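Local coordinates for RND efflux system, outer membrane lipoprotein, NodT family (Burkholderia mallei, PDB 6U94) that probably serves as the outer-membrane exit duct of an RND-type efflux system, carrying expelled compounds out of the cell, at residues T277-R282 / R376-N381; A304-R309 / A365-T370; P337-P342 / A356-D361. One frame throughout, in Å; residues are numbered along the deposited sequence.

Contact 1 of 3, residues T277-R282 / R376-N381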
ATOM      1  N   THR A 277      -2.792 -18.654 -11.841  1.00 47.88           N
ATOM      2  CA  THR A 277      -2.001 -19.697 -11.197  1.00 53.18           C
ATOM      3  C   THR A 277      -0.912 -19.120 -10.305  1.00 61.93           C
ATOM      4  O   THR A 277      -0.354 -19.849  -9.477  1.00 64.81           O
ATOM      5  CB  THR A 277      -1.380 -20.617 -12.247  1.00 54.57           C
ATOM      6  OG1 THR A 277      -0.617 -19.842 -13.179  1.00 58.96           O
ATOM      7  CG2 THR A 277      -2.465 -21.382 -12.992  1.00 51.95           C
ATOM      8  N   LEU A 278      -0.596 -17.829 -10.452  1.00 59.46           N
ATOM      9  CA  LEU A 278       0.315 -17.183  -9.516  1.00 55.92           C
ATOM     10  C   LEU A 278      -0.201 -17.271  -8.087  1.00 53.63           C
ATOM     11  O   LEU A 278       0.596 -17.327  -7.142  1.00 52.47           O
ATOM     12  CB  LEU A 278       0.523 -15.718  -9.902  1.00 54.32           C
ATOM     13  CG  LEU A 278       1.329 -15.397 -11.160  1.00 53.06           C
ATOM     14  CD1 LEU A 278       1.270 -13.898 -11.441  1.00 52.24           C
ATOM     15  CD2 LEU A 278       2.769 -15.859 -11.016  1.00 48.63           C
ATOM     16  N   LEU A 279      -1.525 -17.280  -7.908  1.00 47.70           N
ATOM     17  CA  LEU A 279      -2.112 -17.349  -6.575  1.00 46.57           C
ATOM     18  C   LEU A 279      -1.879 -18.691  -5.894  1.00 51.23           C
ATOM     19  O   LEU A 279      -2.148 -18.811  -4.693  1.00 51.61           O
ATOM     20  CB  LEU A 279      -3.611 -17.052  -6.646  1.00 47.55           C
ATOM     21  CG  LEU A 279      -3.982 -15.715  -7.305  1.00 52.52           C
ATOM     22  CD1 LEU A 279      -5.445 -15.369  -7.066  1.00 49.68           C
ATOM     23  CD2 LEU A 279      -3.088 -14.594  -6.812  1.00 48.88           C
ATOM     24  N   GLU A 280      -1.389 -19.698  -6.623  1.00 52.43           N
ATOM     25  CA  GLU A 280      -1.002 -20.948  -5.979  1.00 54.76           C
ATOM     26  C   GLU A 280       0.120 -20.734  -4.971  1.00 56.83           C
ATOM     27  O   GLU A 280       0.267 -21.527  -4.035  1.00 57.16           O
ATOM     28  CB  GLU A 280      -0.578 -21.976  -7.029  1.00 54.39           C
ATOM     29  CG  GLU A 280      -1.697 -22.445  -7.944  1.00 54.71           C
ATOM     30  CD  GLU A 280      -1.182 -23.142  -9.187  1.00 60.03           C
ATOM     31  OE1 GLU A 280       0.054 -23.267  -9.335  1.00 64.41           O
ATOM     32  OE2 GLU A 280      -2.010 -23.565 -10.018  1.00 61.42           O
ATOM     33  N   ARG A 281       0.917 -19.675  -5.142  1.00 53.01           N
ATOM     34  CA  ARG A 281       2.019 -19.361  -4.240  1.00 49.21           C
ATOM     35  C   ARG A 281       1.589 -18.548  -3.026  1.00 54.74           C
ATOM     36  O   ARG A 281       2.434 -18.234  -2.183  1.00 56.93           O
ATOM     37  CB  ARG A 281       3.119 -18.598  -4.980  1.00 45.31           C
ATOM     38  CG  ARG A 281       3.544 -19.204  -6.299  1.00 46.27           C
ATOM     39  CD  ARG A 281       4.227 -18.128  -7.116  1.00 55.65           C
ATOM     40  NE  ARG A 281       3.417 -16.910  -7.129  1.00 60.23           N
ATOM     41  CZ  ARG A 281       3.881 -15.698  -7.421  1.00 60.82           C
ATOM     42  NH1 ARG A 281       5.161 -15.527  -7.725  1.00 62.25           N
ATOM     43  NH2 ARG A 281       3.064 -14.653  -7.401  1.00 57.49           N
ATOM     44  N   ARG A 282       0.317 -18.186  -2.921  1.00 53.80           N
ATOM     45  CA  ARG A 282      -0.153 -17.505  -1.723  1.00 52.87           C
ATOM     46  C   ARG A 282      -0.007 -18.430  -0.519  1.00 58.34           C
ATOM     47  O   ARG A 282      -0.384 -19.608  -0.599  1.00 54.29           O
ATOM     48  CB  ARG A 282      -1.608 -17.075  -1.876  1.00 49.71           C
ATOM     49  CG  ARG A 282      -1.840 -15.832  -2.745  1.00 45.60           C
ATOM     50  CD  ARG A 282      -3.322 -15.537  -2.847  1.00 43.53           C
ATOM     51  NE  ARG A 282      -3.943 -15.399  -1.532  1.00 44.79           N
ATOM     52  CZ  ARG A 282      -4.408 -14.256  -1.036  1.00 50.20           C
ATOM     53  NH1 ARG A 282      -4.343 -13.136  -1.755  1.00 51.30           N
ATOM     54  NH2 ARG A 282      -4.951 -14.230   0.177  1.00 42.37           N
ATOM     55  N   ARG A 376     -11.040 -12.162  -4.669  1.00 63.84           N
ATOM     56  CA  ARG A 376     -11.690 -10.921  -4.265  1.00 61.91           C
ATOM     57  C   ARG A 376     -10.674  -9.916  -3.741  1.00 61.97           C
ATOM     58  O   ARG A 376     -10.755  -8.721  -4.044  1.00 62.90           O
ATOM     59  CB  ARG A 376     -12.759 -11.211  -3.211  1.00 65.44           C
ATOM     60  CG  ARG A 376     -13.552  -9.982  -2.769  1.00 73.77           C
ATOM     61  CD  ARG A 376     -14.656 -10.364  -1.792  1.00 79.39           C
ATOM     62  NE  ARG A 376     -15.568 -11.356  -2.359  1.00 85.17           N
ATOM     63  CZ  ARG A 376     -16.597 -11.057  -3.147  1.00 90.88           C
ATOM     64  NH1 ARG A 376     -16.844  -9.792  -3.468  1.00 92.79           N
ATOM     65  NH2 ARG A 376     -17.378 -12.020  -3.620  1.00 90.90           N
ATOM     66  N   GLU A 377      -9.700 -10.390  -2.962  1.00 57.95           N
ATOM     67  CA  GLU A 377      -8.653  -9.510  -2.454  1.00 55.67           C
ATOM     68  C   GLU A 377      -7.830  -8.913  -3.589  1.00 58.92           C
ATOM     69  O   GLU A 377      -7.425  -7.746  -3.528  1.00 58.33           O
ATOM     70  CB  GLU A 377      -7.759 -10.288  -1.494  1.00 53.92           C
ATOM     71  CG  GLU A 377      -6.686  -9.481  -0.815  1.00 52.17           C
ATOM     72  CD  GLU A 377      -5.952 -10.293   0.239  1.00 57.14           C
ATOM     73  OE1 GLU A 377      -5.399 -11.366  -0.094  1.00 57.49           O
ATOM     74  OE2 GLU A 377      -5.951  -9.868   1.408  1.00 59.04           O
ATOM     75  N   VAL A 378      -7.565  -9.703  -4.630  1.00 55.49           N
ATOM     76  CA  VAL A 378      -6.792  -9.201  -5.759  1.00 50.24           C
ATOM     77  C   VAL A 378      -7.590  -8.151  -6.525  1.00 54.26           C
ATOM     78  O   VAL A 378      -7.060  -7.095  -6.894  1.00 52.21           O
ATOM     79  CB  VAL A 378      -6.361 -10.365  -6.668  1.00 49.17           C
ATOM     80  CG1 VAL A 378      -5.890  -9.838  -8.020  1.00 48.81           C
ATOM     81  CG2 VAL A 378      -5.261 -11.181  -5.992  1.00 50.21           C
ATOM     82  N   ALA A 379      -8.876  -8.420  -6.772  1.00 51.49           N
ATOM     83  CA  ALA A 379      -9.715  -7.455  -7.475  1.00 56.05           C
ATOM     84  C   ALA A 379      -9.866  -6.169  -6.670  1.00 61.12           C
ATOM     85  O   ALA A 379      -9.893  -5.072  -7.239  1.00 63.05           O
ATOM     86  CB  ALA A 379     -11.082  -8.069  -7.773  1.00 54.06           C
ATOM     87  N   ASP A 380      -9.955  -6.286  -5.341  1.00 58.02           N
ATOM     88  CA  ASP A 380     -10.152  -5.108  -4.503  1.00 56.01           C
ATOM     89  C   ASP A 380      -8.935  -4.191  -4.533  1.00 58.79           C
ATOM     90  O   ASP A 380      -9.080  -2.963  -4.555  1.00 61.20           O
ATOM     91  CB  ASP A 380     -10.474  -5.532  -3.069  1.00 52.62           C
ATOM     92  CG  ASP A 380     -11.905  -6.008  -2.910  1.00 59.03           C
ATOM     93  OD1 ASP A 380     -12.632  -6.067  -3.924  1.00 60.75           O
ATOM     94  OD2 ASP A 380     -12.305  -6.321  -1.768  1.00 61.31           O
ATOM     95  N   ASN A 381      -7.729  -4.762  -4.531  1.00 54.39           N
ATOM     96  CA  ASN A 381      -6.537  -3.923  -4.555  1.00 56.80           C
ATOM     97  C   ASN A 381      -6.317  -3.298  -5.925  1.00 56.25           C
ATOM     98  O   ASN A 381      -5.740  -2.209  -6.019  1.00 57.06           O
ATOM     99  CB  ASN A 381      -5.311  -4.730  -4.132  1.00 54.06           C
ATOM    100  CG  ASN A 381      -5.205  -4.880  -2.626  1.00 65.75           C
ATOM    101  OD1 ASN A 381      -4.775  -3.962  -1.930  1.00 67.61           O
ATOM    102  ND2 ASN A 381      -5.587  -6.047  -2.117  1.00 75.40           N
TER
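The backbones come closest at Leu279 and Val378, whose CA atoms are 9.4 Å apart, so the 3-10 turn that runs through 277-281 and the long helix 362-415 meet through side chains alone. Two pairs bridge the gap. Leu279 CD2 touches Val378 CG2 at 4.1 Å, a single methyl-to-methyl meeting. Beside it, Arg282 reaches over to Glu377 and grips one carboxylate oxygen with both terminal nitrogens. Arg282 NH1 lies 2.6 Å from Glu377 OE1 with an N-H...O angle of 151°; Arg282 NH2 lies 2.9 Å from the same Glu377 OE1, more bent at 136°. The oxygen sits at the end of the guanidinium, in its plane, while the carboxylate is turned 39° out of it. A bend at chi3 in the arginine and the extended chain of Glu377, with CG anti to the backbone N, let the two charged ends meet. This salt bridge is buried and shared: Arg282 NH2 also forms a salt bridge with Asp284, NH1 a hydrogen bond to the carbonyl O of Ala454, and Glu377 OE2 accepts a weak bond from His132 N. Arg282 occupies the N-cap position of helix 283-294, so the ion pair ties the start of that helix to helix 362-415. Helix 421-454 packs against Val378 through Leu451 and Ala454, and helix 132-142 covers Arg282 with His132 and Phe133.

Contact 2 of 3, residues A304-R309 / A365-T370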
ATOM      1  N   ALA A 304      -9.447 -28.129 -10.366  1.00 57.75           N
ATOM      2  CA  ALA A 304     -10.425 -28.177 -11.445  1.00 54.65           C
ATOM      3  C   ALA A 304     -11.798 -27.737 -10.958  1.00 56.43           C
ATOM      4  O   ALA A 304     -12.542 -27.069 -11.686  1.00 56.60           O
ATOM      5  CB  ALA A 304     -10.489 -29.586 -12.033  1.00 54.07           C
ATOM      6  N   ALA A 305     -12.143 -28.084  -9.716  1.00 53.50           N
ATOM      7  CA  ALA A 305     -13.469 -27.772  -9.199  1.00 51.62           C
ATOM      8  C   ALA A 305     -13.584 -26.325  -8.724  1.00 55.45           C
ATOM      9  O   ALA A 305     -14.622 -25.691  -8.928  1.00 54.61           O
ATOM     10  CB  ALA A 305     -13.829 -28.728  -8.061  1.00 48.48           C
ATOM     11  N   PHE A 306     -12.538 -25.780  -8.090  1.00 52.78           N
ATOM     12  CA  PHE A 306     -12.688 -24.551  -7.324  1.00 52.54           C
ATOM     13  C   PHE A 306     -11.702 -23.434  -7.657  1.00 51.84           C
ATOM     14  O   PHE A 306     -11.784 -22.366  -7.041  1.00 49.48           O
ATOM     15  CB  PHE A 306     -12.586 -24.858  -5.822  1.00 51.31           C
ATOM     16  CG  PHE A 306     -13.605 -25.853  -5.338  1.00 59.94           C
ATOM     17  CD1 PHE A 306     -14.949 -25.522  -5.285  1.00 60.56           C
ATOM     18  CD2 PHE A 306     -13.214 -27.118  -4.928  1.00 60.40           C
ATOM     19  CE1 PHE A 306     -15.886 -26.433  -4.840  1.00 63.28           C
ATOM     20  CE2 PHE A 306     -14.146 -28.036  -4.482  1.00 63.31           C
ATOM     21  CZ  PHE A 306     -15.483 -27.695  -4.435  1.00 66.27           C
ATOM     22  N   PHE A 307     -10.790 -23.630  -8.602  1.00 50.01           N
ATOM     23  CA  PHE A 307      -9.728 -22.659  -8.866  1.00 49.92           C
ATOM     24  C   PHE A 307      -9.879 -22.108 -10.275  1.00 50.03           C
ATOM     25  O   PHE A 307      -9.572 -22.812 -11.253  1.00 47.00           O
ATOM     26  CB  PHE A 307      -8.357 -23.308  -8.680  1.00 51.95           C
ATOM     27  CG  PHE A 307      -7.276 -22.356  -8.247  1.00 50.86           C
ATOM     28  CD1 PHE A 307      -7.030 -21.187  -8.945  1.00 50.88           C
ATOM     29  CD2 PHE A 307      -6.495 -22.644  -7.136  1.00 53.79           C
ATOM     30  CE1 PHE A 307      -6.025 -20.317  -8.540  1.00 49.90           C
ATOM     31  CE2 PHE A 307      -5.494 -21.785  -6.725  1.00 53.46           C
ATOM     32  CZ  PHE A 307      -5.258 -20.615  -7.431  1.00 56.06           C
ATOM     33  N   PRO A 308     -10.359 -20.871 -10.436  1.00 49.30           N
ATOM     34  CA  PRO A 308     -10.506 -20.311 -11.785  1.00 51.36           C
ATOM     35  C   PRO A 308      -9.164 -20.206 -12.496  1.00 49.09           C
ATOM     36  O   PRO A 308      -8.125 -19.961 -11.880  1.00 47.69           O
ATOM     37  CB  PRO A 308     -11.111 -18.922 -11.535  1.00 48.57           C
ATOM     38  CG  PRO A 308     -11.719 -18.996 -10.161  1.00 53.48           C
ATOM     39  CD  PRO A 308     -10.842 -19.949  -9.394  1.00 53.69           C
ATOM     40  N   ARG A 309      -9.195 -20.401 -13.810  1.00 54.48           N
ATOM     41  CA  ARG A 309      -8.022 -20.206 -14.661  1.00 59.05           C
ATOM     42  C   ARG A 309      -8.327 -19.038 -15.595  1.00 57.86           C
ATOM     43  O   ARG A 309      -8.920 -19.212 -16.660  1.00 61.78           O
ATOM     44  CB  ARG A 309      -7.642 -21.490 -15.427  1.00 62.31           C
ATOM     45  CG  ARG A 309      -8.786 -22.233 -16.102  1.00 66.54           C
ATOM     46  CD  ARG A 309      -8.352 -23.639 -16.532  1.00 63.07           C
ATOM     47  NE  ARG A 309      -7.209 -23.636 -17.447  1.00 62.48           N
ATOM     48  CZ  ARG A 309      -6.700 -24.728 -18.014  1.00 59.21           C
ATOM     49  NH1 ARG A 309      -7.232 -25.917 -17.763  1.00 54.30           N
ATOM     50  NH2 ARG A 309      -5.662 -24.635 -18.837  1.00 58.15           N
ATOM     51  N   ALA A 365     -14.329 -27.199   1.891  1.00 67.58           N
ATOM     52  CA  ALA A 365     -15.051 -25.937   2.027  1.00 66.97           C
ATOM     53  C   ALA A 365     -14.103 -24.789   2.352  1.00 67.19           C
ATOM     54  O   ALA A 365     -14.250 -23.684   1.815  1.00 63.56           O
ATOM     55  CB  ALA A 365     -16.135 -26.063   3.098  1.00 67.66           C
ATOM     56  N   GLY A 366     -13.126 -25.031   3.228  1.00 62.47           N
ATOM     57  CA  GLY A 366     -12.142 -24.003   3.520  1.00 57.87           C
ATOM     58  C   GLY A 366     -11.293 -23.656   2.312  1.00 59.55           C
ATOM     59  O   GLY A 366     -10.972 -22.487   2.080  1.00 62.94           O
ATOM     60  N   TYR A 367     -10.923 -24.669   1.526  1.00 51.70           N
ATOM     61  CA  TYR A 367     -10.160 -24.428   0.306  1.00 51.27           C
ATOM     62  C   TYR A 367     -10.954 -23.587  -0.686  1.00 58.87           C
ATOM     63  O   TYR A 367     -10.411 -22.661  -1.301  1.00 61.44           O
ATOM     64  CB  TYR A 367      -9.762 -25.766  -0.315  1.00 47.67           C
ATOM     65  CG  TYR A 367      -8.996 -25.683  -1.616  1.00 40.81           C
ATOM     66  CD1 TYR A 367      -7.686 -25.225  -1.650  1.00 40.35           C
ATOM     67  CD2 TYR A 367      -9.568 -26.111  -2.805  1.00 39.81           C
ATOM     68  CE1 TYR A 367      -6.980 -25.167  -2.839  1.00 40.32           C
ATOM     69  CE2 TYR A 367      -8.871 -26.062  -3.994  1.00 49.80           C
ATOM     70  CZ  TYR A 367      -7.577 -25.588  -4.007  1.00 46.38           C
ATOM     71  OH  TYR A 367      -6.876 -25.529  -5.192  1.00 52.50           O
ATOM     72  N   GLU A 368     -12.243 -23.892  -0.847  1.00 59.05           N
ATOM     73  CA  GLU A 368     -13.077 -23.132  -1.771  1.00 55.78           C
ATOM     74  C   GLU A 368     -13.193 -21.676  -1.338  1.00 59.61           C
ATOM     75  O   GLU A 368     -13.081 -20.765  -2.167  1.00 53.63           O
ATOM     76  CB  GLU A 368     -14.461 -23.775  -1.876  1.00 54.89           C
ATOM     77  CG  GLU A 368     -15.413 -23.062  -2.823  1.00 56.22           C
ATOM     78  CD  GLU A 368     -16.803 -23.665  -2.823  1.00 65.05           C
ATOM     79  OE1 GLU A 368     -17.142 -24.381  -1.855  1.00 69.42           O
ATOM     80  OE2 GLU A 368     -17.558 -23.428  -3.790  1.00 66.96           O
ATOM     81  N   HIS A 369     -13.404 -21.437  -0.039  1.00 64.65           N
ATOM     82  CA  HIS A 369     -13.546 -20.071   0.456  1.00 72.12           C
ATOM     83  C   HIS A 369     -12.229 -19.311   0.388  1.00 69.01           C
ATOM     84  O   HIS A 369     -12.214 -18.109   0.098  1.00 68.45           O
ATOM     85  CB  HIS A 369     -14.078 -20.084   1.890  1.00 82.08           C
ATOM     86  CG  HIS A 369     -15.482 -20.584   2.008  1.00 95.88           C
ATOM     87  ND1 HIS A 369     -16.408 -20.441   0.997  1.00100.30           N
ATOM     88  CD2 HIS A 369     -16.119 -21.230   3.012  1.00101.69           C
ATOM     89  CE1 HIS A 369     -17.556 -20.975   1.375  1.00104.10           C
ATOM     90  NE2 HIS A 369     -17.407 -21.461   2.595  1.00104.45           N
ATOM     91  N   THR A 370     -11.113 -19.991   0.661  1.00 62.38           N
ATOM     92  CA  THR A 370      -9.812 -19.334   0.611  1.00 57.69           C
ATOM     93  C   THR A 370      -9.491 -18.848  -0.796  1.00 54.88           C
ATOM     94  O   THR A 370      -8.813 -17.828  -0.961  1.00 59.09           O
ATOM     95  CB  THR A 370      -8.726 -20.288   1.128  1.00 57.43           C
ATOM     96  OG1 THR A 370      -8.976 -20.591   2.506  1.00 56.59           O
ATOM     97  CG2 THR A 370      -7.333 -19.673   1.000  1.00 50.45           C
TER
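Glu368 and Phe306 carry most of this contact, and their CA atoms, 5.7 Å apart, are the nearest across it. In this member of the outer membrane factor family, the C-terminal end of helix 299-306 and the turn after it pack here on the start of the long helix 362-415. The glutamate can be followed outward along the phenyl ring. Glu368 CB stands over one face of the Phe306 ring, 4.2 Å from its centroid and 26° off the normal, a CH-pi contact. Glu368 CG, anti to the backbone N (chi1 -180°), then comes within 3.5 Å of Phe306 CD1. The chain runs on extended, which takes Glu368 CD to 3.5 Å from Phe306 CE1. At the tip, Glu368 OE2 is 3.6 Å from Phe306 CE1 and OE1 lies slightly farther from it, with the carboxylate plane tilted 48° to the ring. The methyl of Ala305 lies against the opposite face of the ring, offset toward its rim, so the phenyl is held between its own helix and Glu368.

The neighbouring Tyr367 meets both phenylalanines. Phe306 CB touches Tyr367 CE2 at 4.3 Å. Tyr367 crosses Phe307 at about a right angle, its OH 3.5 Å from Phe307 CD2, in the plane of that ring and at its edge. A hydrogen bond to Glu289 anchors the hydroxyl, while Ala288 and Leu292 of helix 283-294 and Ala302 and Arg303 of helix 299-306 pack on the side chain.

Between the two segments the touching is van der Waals and CH-pi; the polar atoms present bond to outside residues. Glu368 OE1 forms a salt bridge with Arg359 NE, which would probably keep the carboxylate ionised and fix its position at the ring's rim.

Contact 3 of 3, residues P337-P342 / A356-D361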
ATOM      1  N   PRO A 337     -18.291 -23.591  -9.873  1.00 59.83           N
ATOM      2  CA  PRO A 337     -17.606 -24.854  -9.572  1.00 61.08           C
ATOM      3  C   PRO A 337     -18.350 -26.043 -10.162  1.00 60.79           C
ATOM      4  O   PRO A 337     -19.582 -26.093 -10.166  1.00 63.99           O
ATOM      5  CB  PRO A 337     -17.596 -24.898  -8.041  1.00 58.87           C
ATOM      6  CG  PRO A 337     -18.722 -24.016  -7.627  1.00 62.12           C
ATOM      7  CD  PRO A 337     -18.801 -22.930  -8.660  1.00 56.55           C
ATOM      8  N   GLN A 338     -17.580 -27.001 -10.676  1.00 60.29           N
ATOM      9  CA  GLN A 338     -18.123 -28.227 -11.240  1.00 59.74           C
ATOM     10  C   GLN A 338     -17.197 -29.384 -10.897  1.00 56.42           C
ATOM     11  O   GLN A 338     -15.972 -29.239 -10.921  1.00 54.92           O
ATOM     12  CB  GLN A 338     -18.290 -28.119 -12.760  1.00 59.95           C
ATOM     13  CG  GLN A 338     -18.969 -29.318 -13.400  1.00 58.63           C
ATOM     14  CD  GLN A 338     -18.882 -29.299 -14.916  1.00 60.36           C
ATOM     15  OE1 GLN A 338     -17.835 -28.988 -15.488  1.00 64.17           O
ATOM     16  NE2 GLN A 338     -19.985 -29.630 -15.574  1.00 57.95           N
ATOM     17  N   LEU A 339     -17.785 -30.535 -10.589  1.00 61.75           N
ATOM     18  CA  LEU A 339     -17.025 -31.722 -10.216  1.00 65.82           C
ATOM     19  C   LEU A 339     -16.883 -32.626 -11.436  1.00 69.78           C
ATOM     20  O   LEU A 339     -17.865 -33.212 -11.904  1.00 73.91           O
ATOM     21  CB  LEU A 339     -17.698 -32.452  -9.057  1.00 68.24           C
ATOM     22  CG  LEU A 339     -17.759 -31.666  -7.747  1.00 65.83           C
ATOM     23  CD1 LEU A 339     -18.552 -32.429  -6.709  1.00 67.48           C
ATOM     24  CD2 LEU A 339     -16.360 -31.364  -7.238  1.00 64.88           C
ATOM     25  N   THR A 340     -15.659 -32.723 -11.954  1.00 66.62           N
ATOM     26  CA  THR A 340     -15.327 -33.639 -13.034  1.00 67.71           C
ATOM     27  C   THR A 340     -14.281 -34.666 -12.639  1.00 76.86           C
ATOM     28  O   THR A 340     -14.190 -35.716 -13.282  1.00 79.01           O
ATOM     29  CB  THR A 340     -14.813 -32.869 -14.259  1.00 64.93           C
ATOM     30  OG1 THR A 340     -13.544 -32.279 -13.947  1.00 67.62           O
ATOM     31  CG2 THR A 340     -15.798 -31.773 -14.654  1.00 61.98           C
ATOM     32  N   LEU A 341     -13.487 -34.392 -11.618  1.00 79.91           N
ATOM     33  CA  LEU A 341     -12.555 -35.346 -11.080  1.00 75.27           C
ATOM     34  C   LEU A 341     -12.896 -35.611  -9.623  1.00 72.22           C
ATOM     35  O   LEU A 341     -13.226 -34.673  -8.888  1.00 72.76           O
ATOM     36  CB  LEU A 341     -11.120 -34.828 -11.186  1.00 82.01           C
ATOM     37  CG  LEU A 341     -10.485 -34.839 -12.568  1.00 89.96           C
ATOM     38  CD1 LEU A 341      -9.325 -33.860 -12.622  1.00 89.62           C
ATOM     39  CD2 LEU A 341     -10.021 -36.248 -12.860  1.00 97.28           C
ATOM     40  N   PRO A 342     -12.858 -36.866  -9.184  1.00 69.77           N
ATOM     41  CA  PRO A 342     -13.125 -37.154  -7.770  1.00 67.77           C
ATOM     42  C   PRO A 342     -12.084 -36.488  -6.884  1.00 63.87           C
ATOM     43  O   PRO A 342     -10.877 -36.655  -7.073  1.00 62.44           O
ATOM     44  CB  PRO A 342     -13.043 -38.684  -7.693  1.00 70.76           C
ATOM     45  CG  PRO A 342     -13.266 -39.146  -9.100  1.00 73.51           C
ATOM     46  CD  PRO A 342     -12.653 -38.094  -9.971  1.00 70.50           C
ATOM     47  N   ALA A 356     -22.674 -30.506  -3.031  1.00 81.52           N
ATOM     48  CA  ALA A 356     -23.174 -30.301  -1.675  1.00 81.93           C
ATOM     49  C   ALA A 356     -22.516 -31.253  -0.686  1.00 75.24           C
ATOM     50  O   ALA A 356     -22.162 -30.855   0.431  1.00 74.07           O
ATOM     51  CB  ALA A 356     -24.694 -30.462  -1.646  1.00 85.24           C
ATOM     52  N   THR A 357     -22.329 -32.514  -1.082  1.00 72.20           N
ATOM     53  CA  THR A 357     -21.739 -33.490  -0.171  1.00 73.03           C
ATOM     54  C   THR A 357     -20.242 -33.258  -0.003  1.00 68.43           C
ATOM     55  O   THR A 357     -19.698 -33.450   1.090  1.00 68.46           O
ATOM     56  CB  THR A 357     -22.009 -34.912  -0.666  1.00 76.52           C
ATOM     57  OG1 THR A 357     -21.275 -35.151  -1.874  1.00 84.85           O
ATOM     58  CG2 THR A 357     -23.483 -35.109  -0.947  1.00 70.85           C
ATOM     59  N   VAL A 358     -19.560 -32.846  -1.074  1.00 67.60           N
ATOM     60  CA  VAL A 358     -18.128 -32.581  -0.984  1.00 69.35           C
ATOM     61  C   VAL A 358     -17.862 -31.333  -0.146  1.00 66.99           C
ATOM     62  O   VAL A 358     -16.803 -31.210   0.483  1.00 63.51           O
ATOM     63  CB  VAL A 358     -17.526 -32.466  -2.400  1.00 72.21           C
ATOM     64  CG1 VAL A 358     -16.052 -32.129  -2.341  1.00 70.88           C
ATOM     65  CG2 VAL A 358     -17.729 -33.765  -3.165  1.00 75.02           C
ATOM     66  N   ARG A 359     -18.812 -30.400  -0.101  1.00 71.87           N
ATOM     67  CA  ARG A 359     -18.626 -29.200   0.704  1.00 73.47           C
ATOM     68  C   ARG A 359     -18.780 -29.462   2.195  1.00 77.46           C
ATOM     69  O   ARG A 359     -18.370 -28.621   3.002  1.00 79.52           O
ATOM     70  CB  ARG A 359     -19.604 -28.107   0.269  1.00 71.22           C
ATOM     71  CG  ARG A 359     -19.275 -27.485  -1.076  1.00 70.01           C
ATOM     72  CD  ARG A 359     -19.866 -26.089  -1.187  1.00 73.46           C
ATOM     73  NE  ARG A 359     -19.583 -25.480  -2.482  1.00 73.01           N
ATOM     74  CZ  ARG A 359     -20.446 -25.449  -3.491  1.00 71.30           C
ATOM     75  NH1 ARG A 359     -21.652 -25.984  -3.348  1.00 71.87           N
ATOM     76  NH2 ARG A 359     -20.108 -24.878  -4.638  1.00 66.42           N
ATOM     77  N   ARG A 360     -19.358 -30.601   2.584  1.00 77.52           N
ATOM     78  CA  ARG A 360     -19.441 -30.935   4.000  1.00 75.04           C
ATOM     79  C   ARG A 360     -18.092 -31.318   4.592  1.00 72.70           C
ATOM     80  O   ARG A 360     -17.967 -31.371   5.820  1.00 75.06           O
ATOM     81  CB  ARG A 360     -20.451 -32.058   4.224  1.00 75.54           C
ATOM     82  CG  ARG A 360     -21.889 -31.574   4.276  1.00 83.69           C
ATOM     83  CD  ARG A 360     -22.828 -32.638   4.824  1.00 95.45           C
ATOM     84  NE  ARG A 360     -23.235 -33.602   3.807  1.00103.21           N
ATOM     85  CZ  ARG A 360     -24.211 -33.389   2.929  1.00108.43           C
ATOM     86  NH1 ARG A 360     -24.876 -32.240   2.936  1.00110.16           N
ATOM     87  NH2 ARG A 360     -24.523 -34.322   2.040  1.00109.83           N
ATOM     88  N   ASP A 361     -17.090 -31.586   3.759  1.00 67.92           N
ATOM     89  CA  ASP A 361     -15.732 -31.769   4.247  1.00 71.20           C
ATOM     90  C   ASP A 361     -15.126 -30.408   4.563  1.00 74.35           C
ATOM     91  O   ASP A 361     -15.214 -29.475   3.757  1.00 73.19           O
ATOM     92  CB  ASP A 361     -14.884 -32.517   3.215  1.00 68.10           C
ATOM     93  CG  ASP A 361     -13.433 -32.654   3.639  1.00 71.55           C
ATOM     94  OD1 ASP A 361     -12.667 -31.684   3.469  1.00 71.70           O
ATOM     95  OD2 ASP A 361     -13.060 -33.729   4.158  1.00 74.85           O
TER
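With CG anti to its carbonyl carbon (chi1 -72°), Arg359 runs out extended from CG to NE (chi3 -179°) and brings the guanidinium to Pro337; Val358 in turn sends CG2 out beside its own backbone N to meet Leu339. In the TolC-like fold of outer membrane factors, the chain between the short helices and the long one makes a hairpin of the membrane barrel. Segment 337-342 lies in what is probably the equivalent excursion, although it forms no regular strand here. Leu339 CD1 rests 3.9 Å from Val358 CG2, the two side chains running antiparallel past one another. This apolar pair fastens the irregular chain to helix 355-359, and Ile343 and Val364 also pack on Val358. Asp361 follows at the N-cap position of helix 362-415, its OD1 accepting from Val364 N. The guanidinium of Arg359, whose salt-bridge partner is Glu368 on that long helix, lies across the proline at about a right angle. There Pro337 CG approaches Arg359 NH2 at 3.4 Å, the ring carbon meeting the rim of the guanidinium close to its plane.

From the N terminus, the chain passes 277-282, then 304-309, then 337-342, before 356-361, 365-370 and 376-381 answer them in reverse order. The three loops are therefore nested without crossing: contact 3 closes the innermost, contact 2 surrounds it, and contact 1 is outermost. Contact 1 joins the loop before helix 283-294 to helix 362-415, contact 2 joins helix 299-306 to that same helix, and contact 3 joins the 337-342 loop to helix 355-359. Adjacent contacts touch: Leu279 CB packs on Phe307 CZ at 4.0 Å, joining contacts 1 and 2, and the salt bridge from Glu368 OE1 to Arg359 NE, 2.7 Å, joins contacts 2 and 3. Contacts 1 and 3 stay about 12 Å apart at their nearest atoms.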